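Flavodoxin (Bacteroides uniformis, PDB 4J8P) binds flavin mononucleotide in a flavodoxin-like fold and, as in other flavodoxins, probably serves in electron transfer. Local coordinates at residues A[85-88]-A[93-96]; A[10-15]-A[21-26]; A[99-102]-A[106-109]; A[129-132]-A[138-141]. All coordinates share one frame; numbering follows the deposited sequence. Where two conformers were deposited one is given.

Interaction 1: A[85-88]-A[93-96]; sequences IGFP and LAPR. With FMN (flavin mononucleotide), chain B.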
loop_
_atom_site.group_PDB
_atom_site.type_symbol
_atom_site.label_atom_id
_atom_site.label_comp_id
_atom_site.label_asym_id
_atom_site.label_seq_id
_atom_site.Cartn_x
_atom_site.Cartn_y
_atom_site.Cartn_z
ATOM N N ILE A 85 2.536 -4.402 0.847
ATOM C CA ILE A 85 1.978 -3.231 0.157
ATOM C C ILE A 85 1.489 -2.294 1.217
ATOM O O ILE A 85 0.574 -2.648 1.970
ATOM C CB ILE A 85 0.843 -3.619 -0.829
ATOM C CG1 ILE A 85 1.368 -4.622 -1.881
ATOM C CG2 ILE A 85 0.282 -2.330 -1.498
ATOM C CD1 ILE A 85 0.294 -5.028 -2.883
ATOM N N GLY A 86 2.116 -1.125 1.322
ATOM C CA GLY A 86 1.746 -0.161 2.354
ATOM C C GLY A 86 1.026 1.047 1.814
ATOM O O GLY A 86 1.307 1.490 0.696
ATOM N N PHE A 87 0.138 1.599 2.625
ATOM C CA PHE A 87 -0.603 2.792 2.199
ATOM C C PHE A 87 -1.221 3.528 3.355
ATOM O O PHE A 87 -1.492 2.921 4.386
ATOM C CB PHE A 87 -1.759 2.387 1.235
ATOM C CG PHE A 87 -2.540 1.170 1.699
ATOM C CD1 PHE A 87 -2.152 -0.113 1.311
ATOM C CD2 PHE A 87 -3.670 1.313 2.521
ATOM C CE1 PHE A 87 -2.839 -1.246 1.766
ATOM C CE2 PHE A 87 -4.350 0.182 3.002
ATOM C CZ PHE A 87 -3.948 -1.096 2.593
ATOM N N PRO A 88 -1.520 4.823 3.181
ATOM C CA PRO A 88 -2.379 5.486 4.174
ATOM C C PRO A 88 -3.826 5.027 4.035
ATOM O O PRO A 88 -4.229 4.690 2.929
ATOM C CB PRO A 88 -2.301 6.956 3.790
ATOM C CG PRO A 88 -2.056 6.945 2.266
ATOM C CD PRO A 88 -1.212 5.691 2.008
ATOM N N LEU A 93 -10.364 2.913 3.296
ATOM C CA LEU A 93 -9.987 2.091 2.160
ATOM C C LEU A 93 -8.532 2.319 1.801
ATOM O O LEU A 93 -7.927 3.312 2.190
ATOM C CB LEU A 93 -10.853 2.470 0.937
ATOM C CG LEU A 93 -12.337 2.065 1.016
ATOM C CD1 LEU A 93 -13.173 2.873 0.014
ATOM C CD2 LEU A 93 -12.499 0.581 0.756
ATOM N N ALA A 94 -8.007 1.447 0.934
ATOM C CA ALA A 94 -6.739 1.723 0.331
ATOM C C ALA A 94 -6.954 2.819 -0.722
ATOM O O ALA A 94 -7.952 2.768 -1.469
ATOM C CB ALA A 94 -6.206 0.458 -0.348
ATOM N N PRO A 95 -6.039 3.775 -0.819
ATOM C CA PRO A 95 -6.122 4.732 -1.953
ATOM C C PRO A 95 -6.198 3.970 -3.282
ATOM O O PRO A 95 -5.611 2.885 -3.433
ATOM C CB PRO A 95 -4.827 5.539 -1.827
ATOM C CG PRO A 95 -4.496 5.463 -0.317
ATOM C CD PRO A 95 -4.811 3.986 -0.020
ATOM N N ARG A 96 -6.916 4.531 -4.267
ATOM C CA ARG A 96 -7.124 3.806 -5.542
ATOM C C ARG A 96 -5.835 3.482 -6.309
ATOM O O ARG A 96 -5.844 2.539 -7.110
ATOM C CB ARG A 96 -8.067 4.586 -6.469
ATOM C CG ARG A 96 -9.401 4.961 -5.783
ATOM C CD ARG A 96 -10.143 3.749 -5.205
ATOM N NE ARG A 96 -11.490 4.140 -4.762
ATOM C CZ ARG A 96 -12.321 3.353 -4.076
ATOM N NH1 ARG A 96 -11.934 2.130 -3.693
ATOM N NH2 ARG A 96 -13.553 3.767 -3.792
HETATM N N1 FMN B . -7.335 8.441 8.568
HETATM C C2 FMN B . -8.222 7.602 9.194
HETATM O O2 FMN B . -8.074 7.246 10.367
HETATM N N3 FMN B . -9.383 7.195 8.524
HETATM C C4 FMN B . -9.766 7.595 7.255
HETATM O O4 FMN B . -10.779 7.116 6.741
HETATM C C4A FMN B . -8.859 8.557 6.631
HETATM N N5 FMN B . -9.214 9.095 5.481
HETATM C C5A FMN B . -8.345 10.006 4.893
HETATM C C6 FMN B . -8.682 10.535 3.639
HETATM C C7 FMN B . -7.814 11.372 2.948
HETATM C C7M FMN B . -8.164 11.801 1.548
HETATM C C8 FMN B . -6.583 11.725 3.537
HETATM C C8M FMN B . -5.579 12.579 2.806
HETATM C C9 FMN B . -6.259 11.225 4.793
HETATM C C9A FMN B . -7.114 10.360 5.480
HETATM N N10 FMN B . -6.784 9.785 6.745
HETATM C C10 FMN B . -7.634 8.900 7.353
HETATM C "C1'" FMN B . -5.489 10.139 7.373
HETATM C "C2'" FMN B . -4.323 9.306 6.841
HETATM O "O2'" FMN B . -4.638 7.917 6.749
HETATM C "C3'" FMN B . -3.059 9.443 7.692
HETATM O "O3'" FMN B . -2.809 10.826 7.971
HETATM C "C4'" FMN B . -1.849 8.771 7.035
HETATM O "O4'" FMN B . -0.903 8.461 8.058
HETATM C "C5'" FMN B . -1.213 9.680 5.998
HETATM O "O5'" FMN B . -0.161 8.908 5.409
HETATM P P FMN B . 0.853 9.434 4.339
HETATM O O1P FMN B . 0.221 9.893 3.080
HETATM O O2P FMN B . 1.780 8.259 4.144
HETATM O O3P FMN B . 1.656 10.556 5.007
#
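The Phe87 ring carries the methyl of Ala94 on one face: CB stands 3.9 Å from the ring centroid and 13° off the normal, a CH-pi contact placed almost over the centre. Pro95 CD reaches the same side chain nearer its root, 3.7 Å from Phe87 CB. The ring can lie flat against Ala94 because chi1 of 44° sets CG between the backbone N and the carbonyl carbon. Next along the strand, the Pro88 ring meets the Pro95 ring at an oblique angle, CG to CG 3.8 Å, while Pro88 O lies 3.1 Å from Pro95 CD. Pro88 also belongs to the flavin site, its CB 3.3 Å from FMN O5' where the ribityl chain joins the phosphate. The side-chain contacts between the segments are apolar, and they bring the chain leaving the strand's C-terminal end back against the strand before helix 96-102 starts. This end of the strand is where flavodoxin-like folds bind their cofactor. Helix 124-133 adds Ala126 and Leu130 to the surroundings of Phe87, Ile98 of helix 96-102 touches it too, and the neighbouring strand 111-117 contributes Pro114 and Ala116.

Interaction 2: A[10-15]-A[21-26]; sequences VAYFSA and RAAKLV. With FMN (flavin mononucleotide), chain B.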
loop_
_atom_site.group_PDB
_atom_site.type_symbol
_atom_site.label_atom_id
_atom_site.label_comp_id
_atom_site.label_asym_id
_atom_site.label_seq_id
_atom_site.Cartn_x
_atom_site.Cartn_y
_atom_site.Cartn_z
ATOM N N VAL A 10 9.057 -4.452 -0.582
ATOM C CA VAL A 10 8.209 -3.631 0.289
ATOM C C VAL A 10 7.800 -2.460 -0.577
ATOM O O VAL A 10 8.617 -1.558 -0.805
ATOM C CB VAL A 10 8.875 -3.212 1.618
ATOM C CG1 VAL A 10 7.992 -2.253 2.418
ATOM C CG2 VAL A 10 9.226 -4.446 2.441
ATOM N N ALA A 11 6.588 -2.531 -1.141
ATOM C CA ALA A 11 6.028 -1.490 -1.994
ATOM C C ALA A 11 5.127 -0.597 -1.164
ATOM O O ALA A 11 4.438 -1.094 -0.261
ATOM C CB ALA A 11 5.237 -2.124 -3.124
ATOM N N TYR A 12 5.155 0.709 -1.409
ATOM C CA TYR A 12 4.291 1.575 -0.604
ATOM C C TYR A 12 3.889 2.805 -1.366
ATOM O O TYR A 12 4.655 3.284 -2.220
ATOM C CB TYR A 12 5.009 2.013 0.707
ATOM C CG TYR A 12 6.073 3.041 0.450
ATOM C CD1 TYR A 12 7.343 2.662 0.029
ATOM C CD2 TYR A 12 5.795 4.403 0.552
ATOM C CE1 TYR A 12 8.301 3.611 -0.310
ATOM C CE2 TYR A 12 6.741 5.358 0.209
ATOM C CZ TYR A 12 7.998 4.956 -0.194
ATOM O OH TYR A 12 8.979 5.862 -0.485
ATOM N N PHE A 13 2.717 3.343 -0.995
ATOM C CA PHE A 13 2.289 4.657 -1.470
ATOM C C PHE A 13 2.250 5.600 -0.247
ATOM O O PHE A 13 1.761 5.207 0.829
ATOM C CB PHE A 13 0.910 4.577 -2.161
ATOM C CG PHE A 13 0.245 5.918 -2.352
ATOM C CD1 PHE A 13 0.757 6.851 -3.251
ATOM C CD2 PHE A 13 -0.910 6.238 -1.645
ATOM C CE1 PHE A 13 0.148 8.106 -3.399
ATOM C CE2 PHE A 13 -1.538 7.482 -1.816
ATOM C CZ PHE A 13 -1.013 8.401 -2.703
ATOM N N SER A 14 2.718 6.861 -0.425
ATOM C CA SER A 14 2.671 7.794 0.689
ATOM C C SER A 14 2.531 9.193 0.130
ATOM O O SER A 14 3.331 9.576 -0.731
ATOM C CB SER A 14 3.946 7.662 1.528
ATOM O OG SER A 14 3.960 8.527 2.656
ATOM N N ALA A 15 1.529 9.927 0.581
ATOM C CA ALA A 15 1.335 11.299 0.076
ATOM C C ALA A 15 2.070 12.345 0.916
ATOM O O ALA A 15 2.473 13.383 0.369
ATOM C CB ALA A 15 -0.157 11.642 0.020
ATOM N N ARG A 21 7.840 6.343 5.923
ATOM C CA ARG A 21 8.734 6.061 7.059
ATOM C C ARG A 21 8.420 4.688 7.676
ATOM O O ARG A 21 9.353 3.943 8.037
ATOM C CB ARG A 21 8.633 7.197 8.084
ATOM C CG ARG A 21 9.420 8.381 7.553
ATOM C CD ARG A 21 9.071 9.708 8.160
ATOM N NE ARG A 21 9.949 10.725 7.569
ATOM C CZ ARG A 21 9.748 11.336 6.403
ATOM N NH1 ARG A 21 8.657 11.075 5.682
ATOM N NH2 ARG A 21 10.630 12.212 5.951
ATOM N N ALA A 22 7.117 4.319 7.748
ATOM C CA ALA A 22 6.784 2.989 8.233
ATOM C C ALA A 22 7.317 1.920 7.274
ATOM O O ALA A 22 7.873 0.923 7.718
ATOM C CB ALA A 22 5.274 2.851 8.399
ATOM N N ALA A 23 7.200 2.161 5.943
ATOM C CA ALA A 23 7.682 1.204 4.951
ATOM C C ALA A 23 9.197 1.038 4.995
ATOM O O ALA A 23 9.692 -0.071 4.798
ATOM C CB ALA A 23 7.262 1.636 3.555
ATOM N N LYS A 24 9.946 2.124 5.293
ATOM C CA LYS A 24 11.399 2.015 5.425
ATOM C C LYS A 24 11.717 1.045 6.553
ATOM O O LYS A 24 12.586 0.185 6.398
ATOM C CB LYS A 24 12.040 3.405 5.694
ATOM C CG LYS A 24 13.588 3.446 5.655
ATOM C CD LYS A 24 14.276 2.917 6.949
ATOM C CE LYS A 24 15.737 3.299 7.099
ATOM N NZ LYS A 24 16.646 2.463 6.273
ATOM N N LEU A 25 10.997 1.192 7.708
ATOM C CA LEU A 25 11.220 0.316 8.842
ATOM C C LEU A 25 10.883 -1.140 8.492
ATOM O O LEU A 25 11.617 -2.047 8.891
ATOM C CB LEU A 25 10.392 0.798 10.039
ATOM C CG LEU A 25 10.867 2.123 10.632
ATOM C CD1 LEU A 25 9.841 2.662 11.587
ATOM C CD2 LEU A 25 12.250 1.935 11.327
ATOM N N VAL A 26 9.771 -1.361 7.743
ATOM C CA VAL A 26 9.405 -2.721 7.320
ATOM C C VAL A 26 10.483 -3.310 6.398
ATOM O O VAL A 26 10.922 -4.446 6.628
ATOM C CB VAL A 26 8.016 -2.737 6.633
ATOM C CG1 VAL A 26 7.682 -4.119 6.049
ATOM C CG2 VAL A 26 6.937 -2.279 7.613
HETATM N N1 FMN B . -7.335 8.441 8.568
HETATM C C2 FMN B . -8.222 7.602 9.194
HETATM O O2 FMN B . -8.074 7.246 10.367
HETATM N N3 FMN B . -9.383 7.195 8.524
HETATM C C4 FMN B . -9.766 7.595 7.255
HETATM O O4 FMN B . -10.779 7.116 6.741
HETATM C C4A FMN B . -8.859 8.557 6.631
HETATM N N5 FMN B . -9.214 9.095 5.481
HETATM C C5A FMN B . -8.345 10.006 4.893
HETATM C C6 FMN B . -8.682 10.535 3.639
HETATM C C7 FMN B . -7.814 11.372 2.948
HETATM C C7M FMN B . -8.164 11.801 1.548
HETATM C C8 FMN B . -6.583 11.725 3.537
HETATM C C8M FMN B . -5.579 12.579 2.806
HETATM C C9 FMN B . -6.259 11.225 4.793
HETATM C C9A FMN B . -7.114 10.360 5.480
HETATM N N10 FMN B . -6.784 9.785 6.745
HETATM C C10 FMN B . -7.634 8.900 7.353
HETATM C "C1'" FMN B . -5.489 10.139 7.373
HETATM C "C2'" FMN B . -4.323 9.306 6.841
HETATM O "O2'" FMN B . -4.638 7.917 6.749
HETATM C "C3'" FMN B . -3.059 9.443 7.692
HETATM O "O3'" FMN B . -2.809 10.826 7.971
HETATM C "C4'" FMN B . -1.849 8.771 7.035
HETATM O "O4'" FMN B . -0.903 8.461 8.058
HETATM C "C5'" FMN B . -1.213 9.680 5.998
HETATM O "O5'" FMN B . -0.161 8.908 5.409
HETATM P P FMN B . 0.853 9.434 4.339
HETATM O O1P FMN B . 0.221 9.893 3.080
HETATM O O2P FMN B . 1.780 8.259 4.144
HETATM O O3P FMN B . 1.656 10.556 5.007
#
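Val10 and Val26 meet through their methyl branches, with Ala23 one helical turn earlier filling the next place along the strand. From Val10 CB, the CG1 branch, anti to the backbone N at chi1 175°, runs to the helix backbone and lies 3.6 Å from Ala23 O; it also approaches Val26 CG1. The other branch, CG2, stands 3.9 Å from Val26 CG1. Two residues on, Tyr12 points to the same side and its root receives the Ala23 methyl: Ala23 CB is 3.6 Å from Tyr12 CG and comes to the ring obliquely, while Phe34 stacks on that ring from strand 33-36. With only a methyl at Ala23 facing Tyr12, helix and strand lie close, the axes of strand 10-12 and helix 21-26 passing 8.6 Å apart and running antiparallel at 175°. This is the first strand and helix of a beta-alpha-beta crossover, completed by strand 33-36. Past the strand the chain turns to the cofactor, where Ser14 OG donates to FMN O2P at 2.7 Å and Ala15 N donates to FMN O1P at 2.8 Å, the latter bent to 141°. Thr16 and Thr19 bind the FMN as well. The chemistry divides cleanly: an apolar strand-helix interface lies behind a loop whose neutral hydroxyl and amide donors would stabilise the phosphate's negative charge by hydrogen bonding.

Interaction 3: A[99-102]-A[106-109]; sequences NTFI and DFAG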
loop_
_atom_site.group_PDB
_atom_site.type_symbol
_atom_site.label_atom_id
_atom_site.label_comp_id
_atom_site.label_asym_id
_atom_site.label_seq_id
_atom_site.Cartn_x
_atom_site.Cartn_y
_atom_site.Cartn_z
ATOM N N ASN A 99 -4.988 -0.103 -6.122
ATOM C CA ASN A 99 -5.659 -0.950 -7.114
ATOM C C ASN A 99 -4.905 -0.859 -8.457
ATOM O O ASN A 99 -4.698 -1.879 -9.118
ATOM C CB ASN A 99 -7.109 -0.539 -7.284
ATOM C CG ASN A 99 -7.879 -0.653 -5.987
ATOM O OD1 ASN A 99 -8.024 0.334 -5.279
ATOM N ND2 ASN A 99 -8.391 -1.846 -5.692
ATOM N N THR A 100 -4.477 0.363 -8.858
ATOM C CA THR A 100 -3.730 0.447 -10.119
ATOM C C THR A 100 -2.473 -0.417 -10.051
ATOM O O THR A 100 -2.184 -1.152 -10.998
ATOM C CB THR A 100 -3.333 1.901 -10.403
ATOM O OG1 THR A 100 -4.493 2.716 -10.302
ATOM C CG2 THR A 100 -2.725 2.057 -11.827
ATOM N N PHE A 101 -1.742 -0.328 -8.926
ATOM C CA PHE A 101 -0.514 -1.081 -8.738
ATOM C C PHE A 101 -0.775 -2.599 -8.851
ATOM O O PHE A 101 -0.091 -3.279 -9.618
ATOM C CB PHE A 101 0.094 -0.706 -7.380
ATOM C CG PHE A 101 1.303 -1.498 -6.998
ATOM C CD1 PHE A 101 2.521 -1.311 -7.658
ATOM C CD2 PHE A 101 1.227 -2.476 -6.016
ATOM C CE1 PHE A 101 3.650 -2.073 -7.312
ATOM C CE2 PHE A 101 2.365 -3.217 -5.654
ATOM C CZ PHE A 101 3.562 -3.006 -6.295
ATOM N N ILE A 102 -1.741 -3.122 -8.092
ATOM C CA ILE A 102 -2.031 -4.571 -8.104
ATOM C C ILE A 102 -2.450 -5.018 -9.516
ATOM O O ILE A 102 -2.110 -6.111 -9.955
ATOM C CB ILE A 102 -3.108 -4.902 -7.038
ATOM C CG1 ILE A 102 -2.517 -4.649 -5.642
ATOM C CG2 ILE A 102 -3.672 -6.336 -7.186
ATOM C CD1 ILE A 102 -3.603 -4.651 -4.491
ATOM N N ASP A 106 1.911 -9.072 -12.122
ATOM C CA ASP A 106 1.488 -10.456 -11.912
ATOM C C ASP A 106 1.849 -10.855 -10.490
ATOM O O ASP A 106 3.025 -11.052 -10.185
ATOM C CB ASP A 106 2.157 -11.395 -12.953
ATOM C CG ASP A 106 1.750 -12.865 -12.859
ATOM O OD1 ASP A 106 0.896 -13.201 -11.997
ATOM O OD2 ASP A 106 2.230 -13.665 -13.687
ATOM N N PHE A 107 0.839 -10.912 -9.609
ATOM C CA PHE A 107 1.017 -11.238 -8.187
ATOM C C PHE A 107 0.773 -12.751 -7.888
ATOM O O PHE A 107 0.785 -13.143 -6.715
ATOM C CB PHE A 107 0.123 -10.322 -7.326
ATOM C CG PHE A 107 0.587 -8.882 -7.355
ATOM C CD1 PHE A 107 0.280 -8.053 -8.428
ATOM C CD2 PHE A 107 1.396 -8.371 -6.341
ATOM C CE1 PHE A 107 0.781 -6.744 -8.492
ATOM C CE2 PHE A 107 1.837 -7.049 -6.375
ATOM C CZ PHE A 107 1.545 -6.247 -7.455
ATOM N N ALA A 108 0.667 -13.605 -8.927
ATOM C CA ALA A 108 0.462 -15.055 -8.745
ATOM C C ALA A 108 1.670 -15.723 -8.118
ATOM O O ALA A 108 2.812 -15.380 -8.433
ATOM C CB ALA A 108 0.146 -15.724 -10.084
ATOM N N GLY A 109 1.408 -16.674 -7.223
ATOM C CA GLY A 109 2.449 -17.423 -6.529
ATOM C C GLY A 109 3.208 -16.614 -5.496
ATOM O O GLY A 109 4.362 -16.940 -5.175
#
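Phe107 turns its edge toward the face of Phe101 in an offset edge-to-face aromatic pair, inside the connection from helix 96-102 to strand 111-117 of the flavodoxin-like fold. The ring planes stand at 71° with centroids 5.5 Å apart, and Phe107 CZ leads, 3.6 Å from Phe101 CE2. Phe101 reaches this position from the last turn of the helix with CG anti to the backbone N, chi1 175°, which carries its ring toward the loop although the CB itself does not point there. The Phe107 side chain starts out toward the helix. The same ring also lies by the helix backbone, where CE1 is 3.3 Å from Ile102 O, an oblique approach. The Ile102 side chain keeps looser company, its CG2 4.5 Å from Phe107 CD1. Both rings also rest against strand 80-88, Phe101 on Ile85 and Phe107 on Ile83, and loop residues Leu74 and Leu77 touch Phe101 and Phe107 respectively. Phe107 thus places a large apolar side chain of the loop in the layer between helix 96-102 and the sheet. Either side of Phe107 the loop is tied by an Asx turn: Ala108 N donates to Asp106 OD1 at 3.1 Å, meeting the oxygen 37° above the carboxylate plane.

Interaction 4: A[129-132]-A[138-141]; sequences ELQT and NWGK. With SO4 (sulfate ion), chain J.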
loop_
_atom_site.group_PDB
_atom_site.type_symbol
_atom_site.label_atom_id
_atom_site.label_comp_id
_atom_site.label_asym_id
_atom_site.label_seq_id
_atom_site.Cartn_x
_atom_site.Cartn_y
_atom_site.Cartn_z
ATOM N N GLU A 129 -11.572 -5.274 1.676
ATOM C CA GLU A 129 -11.922 -4.909 0.303
ATOM C C GLU A 129 -10.840 -5.381 -0.676
ATOM O O GLU A 129 -11.183 -5.874 -1.747
ATOM C CB GLU A 129 -12.144 -3.400 0.180
ATOM C CG GLU A 129 -13.458 -2.974 0.805
ATOM C CD GLU A 129 -14.662 -3.070 -0.113
ATOM O OE1 GLU A 129 -14.500 -3.445 -1.298
ATOM O OE2 GLU A 129 -15.767 -2.710 0.346
ATOM N N LEU A 130 -9.537 -5.287 -0.294
ATOM C CA LEU A 130 -8.495 -5.787 -1.202
ATOM C C LEU A 130 -8.616 -7.298 -1.380
ATOM O O LEU A 130 -8.484 -7.800 -2.505
ATOM C CB LEU A 130 -7.102 -5.430 -0.672
ATOM C CG LEU A 130 -6.702 -3.947 -0.750
ATOM C CD1 LEU A 130 -5.365 -3.756 -0.019
ATOM C CD2 LEU A 130 -6.505 -3.486 -2.216
ATOM N N GLN A 131 -8.830 -8.041 -0.269
ATOM C CA GLN A 131 -8.948 -9.498 -0.396
ATOM C C GLN A 131 -10.117 -9.881 -1.313
ATOM O O GLN A 131 -10.019 -10.827 -2.095
ATOM C CB GLN A 131 -9.196 -10.120 0.984
ATOM C CG GLN A 131 -8.006 -9.969 1.947
ATOM C CD GLN A 131 -8.397 -10.378 3.357
ATOM O OE1 GLN A 131 -9.554 -10.724 3.624
ATOM N NE2 GLN A 131 -7.442 -10.403 4.278
ATOM N N THR A 132 -11.255 -9.191 -1.135
ATOM C CA THR A 132 -12.491 -9.513 -1.873
ATOM C C THR A 132 -12.320 -9.167 -3.375
ATOM O O THR A 132 -12.816 -9.896 -4.245
ATOM C CB THR A 132 -13.687 -8.766 -1.216
ATOM O OG1 THR A 132 -13.760 -9.120 0.174
ATOM C CG2 THR A 132 -15.054 -9.101 -1.890
ATOM N N ASN A 138 -2.518 -14.622 -2.643
ATOM C CA ASN A 138 -2.339 -15.295 -1.344
ATOM C C ASN A 138 -2.164 -14.223 -0.279
ATOM O O ASN A 138 -1.046 -13.936 0.142
ATOM C CB ASN A 138 -1.134 -16.235 -1.381
ATOM C CG ASN A 138 -1.197 -17.262 -2.496
ATOM O OD1 ASN A 138 -2.282 -17.717 -2.889
ATOM N ND2 ASN A 138 -0.032 -17.756 -2.926
ATOM N N TRP A 139 -3.279 -13.642 0.170
ATOM C CA TRP A 139 -3.217 -12.592 1.177
ATOM C C TRP A 139 -2.734 -13.107 2.526
ATOM O O TRP A 139 -3.285 -14.097 3.057
ATOM C CB TRP A 139 -4.605 -11.939 1.351
ATOM C CG TRP A 139 -5.015 -11.172 0.136
ATOM C CD1 TRP A 139 -5.845 -11.589 -0.866
ATOM C CD2 TRP A 139 -4.540 -9.879 -0.245
ATOM N NE1 TRP A 139 -5.938 -10.616 -1.834
ATOM C CE2 TRP A 139 -5.128 -9.566 -1.496
ATOM C CE3 TRP A 139 -3.660 -8.951 0.340
ATOM C CZ2 TRP A 139 -4.923 -8.331 -2.134
ATOM C CZ3 TRP A 139 -3.424 -7.750 -0.308
ATOM C CH2 TRP A 139 -4.035 -7.455 -1.550
ATOM N N GLY A 140 -1.745 -12.380 3.088
ATOM C CA GLY A 140 -1.262 -12.599 4.454
ATOM C C GLY A 140 -1.906 -11.541 5.348
ATOM O O GLY A 140 -2.246 -10.440 4.886
ATOM N N LYS A 141 -2.087 -11.868 6.658
ATOM C CA LYS A 141 -2.731 -10.926 7.588
ATOM C C LYS A 141 -1.987 -9.577 7.636
ATOM O O LYS A 141 -0.770 -9.532 7.855
ATOM C CB LYS A 141 -2.823 -11.551 8.986
ATOM C CG LYS A 141 -3.539 -10.667 10.009
ATOM C CD LYS A 141 -3.613 -11.379 11.373
ATOM C CE LYS A 141 -4.299 -10.528 12.424
ATOM N NZ LYS A 141 -4.426 -11.230 13.736
HETATM S S SO4 J . -6.318 -9.020 15.422
HETATM O O1 SO4 J . -6.977 -10.128 14.744
HETATM O O2 SO4 J . -5.014 -9.465 15.919
HETATM O O3 SO4 J . -6.139 -7.912 14.470
HETATM O O4 SO4 J . -7.130 -8.561 16.555
HETATM O O HOH W 1 -4.689 -9.429 4.039
#
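Between 129-132 and 138-141 the CA atoms come closest at Gln131 and Trp139, 6.7 Å apart. Trp139 points at the helix and lays one face of its indole against it. Over that face lies Gln131 CA, a CH-pi contact 3.8 Å from the centroid of the five-membered ring and 25° off its normal. The aliphatic part of Gln131 follows: CG sits 3.7 Å from Trp139 CG, the side chain crossing the indole obliquely with its amide plane turned 48° from the ring plane. Toward the six-membered ring, Leu130 CB is 3.8 Å from Trp139 CH2, while Leu130 O lies 3.6 Å from Trp139 CZ2. From CG on, the Gln131 chain is extended, chi2 170°, which takes the amide past the indole to a water. That water accepts from Gln131 NE2 at 2.9 Å and donates to Gly140 O at 2.8 Å, bridging the helix to the chain just after Trp139; Gln131 OE1 accepts from Lys128 NZ. Lys141, farther along, reaches a sulfate, probably from the crystallisation liquor. The contact joins the helix and the second strand of the beta-alpha-beta unit that begins with strand 111-117. Its chemistry is mixed: the indole lends its face to carbon atoms while Trp139 NE1 donates to Tyr134 O, and the glutamine covers the ring with its methylenes yet keeps both ends of its amide bonded.

Along the chain the contacts follow one another as interaction 2, 1, 3 and 4, all within one flavodoxin-like unit built on a parallel sheet of strand order 2-1-3-4-5. Interactions 1 and 2, with centres about 11 Å apart, are joined by the neighbouring strands 80-88 and 7-12, where Gly86 N probably bonds to Ala11 O, and both touch the FMN. Interaction 3, its centre about 14 Å from that of interaction 1, meets it through Ile85; interactions 3 and 4, centres about 12 Å apart, meet through Ile102. Interaction 2 packs on one face of the sheet and interactions 1, 3 and 4 on the other, where Ala11 of strand 7-12 touches Phe101 of interaction 3.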